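Local structure of extracellular ligand-binding receptor (Verminephrobacter eiseniae, 4M88) at residues Q4-Q9 with K45-E50. The protein probably binds an amino acid outside the cytoplasmic membrane, as the solute-binding component of an ABC transporter of the leucine-binding protein family. Residues are numbered along the deposited sequence; the frame is centred on the assembly and turned at random.
Sequences QIVLGQ and KLTLFE
T47 donates twice to I5 across these two parallel strands: the carbonyl O of I5 accepts from T47 N at 2.8 Å and also from the hydroxyl OG1 of T47 at 3.3 Å, the latter donor standing above the carbonyl plane. With chi1 at 51°, OG1 lies between its own backbone N and carbonyl carbon, which carries it over that oxygen. The ladder runs on through I5 N to K45 O, L7 N to T47 O, F49 N to L7 O and Q9 N to F49 O, so T47 is bonded to both I5 and L7, and F49 to both L7 and Q9, in the staggered pattern of a parallel ladder. Strands 4-11 and 45-52, linked by helix 18-37, form a beta-alpha-beta unit of the Rossmann-like periplasmic binding fold, with 45-52 at the sheet's edge. On the face bearing V6, T47 and F49, one face of the F49 ring lies against G8 CA, offset toward the rim and 3.7 Å from the centroid, a CH-pi contact. V6 CG1 meets the same ring at its edge, 3.7 Å from F49 CD2. The amide of Q4 crosses T47, NE2 lying 3.2 Å from the methyl CG2; an alanine at T47 would probably deprive I5 O of its second, hydroxyl donor and, with CG2 gone, leave the Q4 amide freer to turn. On the other face, L7 CD1 packs against L46 CD2 at 3.8 Å, and L48 reaches N25 and L32 of helix 18-37.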
ATOM      1  N   GLN A   4      23.856  16.836   3.720  1.00 34.49           N
ATOM      2  CA  GLN A   4      22.854  16.132   2.931  1.00 24.14           C
ATOM      3  C   GLN A   4      21.585  15.872   3.730  1.00 24.26           C
ATOM      4  O   GLN A   4      21.613  15.772   4.960  1.00 25.19           O
ATOM      5  CB  GLN A   4      23.395  14.788   2.449  1.00 26.78           C
ATOM      6  CG  GLN A   4      24.476  14.868   1.406  1.00 35.33           C
ATOM      7  CD  GLN A   4      25.026  13.495   1.079  1.00 48.42           C
ATOM      8  OE1 GLN A   4      25.185  12.654   1.967  1.00 51.05           O
ATOM      9  NE2 GLN A   4      25.297  13.249  -0.201  1.00 52.61           N
ATOM     10  N   ILE A   5      20.475  15.747   3.012  1.00 16.36           N
ATOM     11  CA  ILE A   5      19.210  15.373   3.611  1.00 17.51           C
ATOM     12  C   ILE A   5      19.118  13.863   3.604  1.00 16.31           C
ATOM     13  O   ILE A   5      19.075  13.237   2.548  1.00 20.39           O
ATOM     14  CB  ILE A   5      18.019  15.980   2.845  1.00 20.92           C
ATOM     15  CG1 ILE A   5      18.080  17.510   2.906  1.00 21.61           C
ATOM     16  CG2 ILE A   5      16.706  15.474   3.431  1.00 21.84           C
ATOM     17  CD1 ILE A   5      17.242  18.202   1.844  1.00 23.42           C
ATOM     18  N   VAL A   6      19.104  13.277   4.795  1.00 13.02           N
ATOM     19  CA  VAL A   6      19.073  11.827   4.923  1.00 18.02           C
ATOM     20  C   VAL A   6      17.652  11.296   5.082  1.00 16.97           C
ATOM     21  O   VAL A   6      16.885  11.794   5.905  1.00 18.14           O
ATOM     22  CB  VAL A   6      19.903  11.371   6.136  1.00 18.44           C
ATOM     23  CG1 VAL A   6      19.855   9.855   6.270  1.00 19.67           C
ATOM     24  CG2 VAL A   6      21.338  11.861   6.003  1.00 25.66           C
ATOM     25  N   LEU A   7      17.305  10.301   4.276  1.00 12.49           N
ATOM     26  CA  LEU A   7      16.024   9.607   4.424  1.00 12.28           C
ATOM     27  C   LEU A   7      16.330   8.135   4.565  1.00 13.26           C
ATOM     28  O   LEU A   7      17.353   7.657   4.069  1.00 15.87           O
ATOM     29  CB  LEU A   7      15.151   9.826   3.194  1.00 15.13           C
ATOM     30  CG  LEU A   7      14.900  11.288   2.816  1.00 19.60           C
ATOM     31  CD1 LEU A   7      14.285  11.393   1.432  1.00 22.52           C
ATOM     32  CD2 LEU A   7      14.016  11.984   3.865  1.00 16.77           C
ATOM     33  N   GLY A   8      15.458   7.398   5.242  1.00 13.50           N
ATOM     34  CA  GLY A   8      15.717   5.984   5.434  1.00 17.88           C
ATOM     35  C   GLY A   8      14.565   5.148   4.937  1.00 19.53           C
ATOM     36  O   GLY A   8      13.411   5.573   5.001  1.00 17.34           O
ATOM     37  N   GLN A   9      14.865   3.967   4.408  1.00 14.77           N
ATOM     38  CA  GLN A   9      13.807   2.997   4.174  1.00 13.85           C
ATOM     39  C   GLN A   9      14.164   1.700   4.868  1.00 14.81           C
ATOM     40  O   GLN A   9      15.154   1.038   4.510  1.00 14.90           O
ATOM     41  CB  GLN A   9      13.567   2.734   2.684  1.00 14.44           C
ATOM     42  CG  GLN A   9      12.439   1.712   2.455  1.00 15.39           C
ATOM     43  CD  GLN A   9      12.385   1.168   1.033  1.00 17.40           C
ATOM     44  OE1 GLN A   9      13.190   1.539   0.182  1.00 19.44           O
ATOM     45  NE2 GLN A   9      11.439   0.258   0.782  1.00 17.57           N
ATOM     46  N   LYS A  45      21.605  17.897  -1.285  1.00 16.71           N
ATOM     47  CA  LYS A  45      21.255  16.660  -1.970  1.00 13.50           C
ATOM     48  C   LYS A  45      20.488  15.721  -1.036  1.00 15.14           C
ATOM     49  O   LYS A  45      20.709  15.719   0.176  1.00 17.42           O
ATOM     50  CB  LYS A  45      22.531  15.968  -2.472  1.00 20.02           C
ATOM     51  CG  LYS A  45      22.315  14.563  -3.028  1.00 25.91           C
ATOM     52  CD  LYS A  45      23.637  13.819  -3.252  1.00 40.18           C
ATOM     53  CE  LYS A  45      23.406  12.417  -3.816  1.00 44.19           C
ATOM     54  NZ  LYS A  45      24.679  11.790  -4.284  1.00 47.71           N
ATOM     55  N   LEU A  46      19.581  14.941  -1.608  1.00 12.63           N
ATOM     56  CA  LEU A  46      18.840  13.929  -0.860  1.00 14.85           C
ATOM     57  C   LEU A  46      19.557  12.589  -0.965  1.00 15.50           C
ATOM     58  O   LEU A  46      19.999  12.200  -2.041  1.00 20.76           O
ATOM     59  CB  LEU A  46      17.419  13.811  -1.406  1.00 17.25           C
ATOM     60  CG  LEU A  46      16.504  15.002  -1.100  1.00 22.53           C
ATOM     61  CD1 LEU A  46      16.213  15.819  -2.334  1.00 29.36           C
ATOM     62  CD2 LEU A  46      15.213  14.522  -0.489  1.00 28.27           C
ATOM     63  N   THR A  47      19.703  11.890   0.160  1.00 14.25           N
ATOM     64  CA  THR A  47      20.315  10.568   0.136  1.00 15.34           C
ATOM     65  C   THR A  47      19.407   9.575   0.832  1.00 18.59           C
ATOM     66  O   THR A  47      18.620   9.948   1.701  1.00 18.59           O
ATOM     67  CB  THR A  47      21.686  10.566   0.818  1.00 26.40           C
ATOM     68  OG1 THR A  47      21.577  11.174   2.111  1.00 30.19           O
ATOM     69  CG2 THR A  47      22.671  11.359  -0.001  1.00 32.70           C
ATOM     70  N   LEU A  48      19.509   8.316   0.431  1.00 11.99           N
ATOM     71  CA  LEU A  48      18.685   7.270   1.013  1.00 14.19           C
ATOM     72  C   LEU A  48      19.585   6.194   1.574  1.00 18.66           C
ATOM     73  O   LEU A  48      20.528   5.757   0.914  1.00 23.52           O
ATOM     74  CB  LEU A  48      17.773   6.652  -0.048  1.00 15.48           C
ATOM     75  CG  LEU A  48      16.836   5.562   0.471  1.00 13.13           C
ATOM     76  CD1 LEU A  48      15.724   6.142   1.354  1.00 12.06           C
ATOM     77  CD2 LEU A  48      16.251   4.747  -0.684  1.00 18.91           C
ATOM     78  N   PHE A  49      19.323   5.769   2.799  1.00 13.02           N
ATOM     79  CA  PHE A  49      19.948   4.536   3.243  1.00 21.99           C
ATOM     80  C   PHE A  49      18.851   3.513   3.416  1.00 20.12           C
ATOM     81  O   PHE A  49      17.675   3.867   3.556  1.00 19.05           O
ATOM     82  CB  PHE A  49      20.732   4.725   4.526  1.00 21.99           C
ATOM     83  CG  PHE A  49      19.876   4.950   5.720  1.00 23.55           C
ATOM     84  CD1 PHE A  49      19.461   3.879   6.500  1.00 21.45           C
ATOM     85  CD2 PHE A  49      19.482   6.229   6.067  1.00 27.91           C
ATOM     86  CE1 PHE A  49      18.651   4.082   7.602  1.00 27.61           C
ATOM     87  CE2 PHE A  49      18.684   6.447   7.176  1.00 29.84           C
ATOM     88  CZ  PHE A  49      18.264   5.376   7.942  1.00 26.52           C
ATOM     89  N   GLU A  50      19.235   2.245   3.389  1.00 15.61           N
ATOM     90  CA  GLU A  50      18.276   1.156   3.436  1.00 14.86           C
ATOM     91  C   GLU A  50      18.672   0.190   4.520  1.00 15.31           C
ATOM     92  O   GLU A  50      19.853   0.070   4.868  1.00 19.73           O
ATOM     93  CB  GLU A  50      18.237   0.424   2.092  1.00 24.46           C
ATOM     94  CG  GLU A  50      17.739   1.283   0.943  1.00 27.62           C
ATOM     95  CD  GLU A  50      18.706   1.332  -0.222  1.00 34.93           C
ATOM     96  OE1 GLU A  50      19.897   1.003  -0.038  1.00 36.16           O
ATOM     97  OE2 GLU A  50      18.270   1.708  -1.327  1.00 35.29           O
TER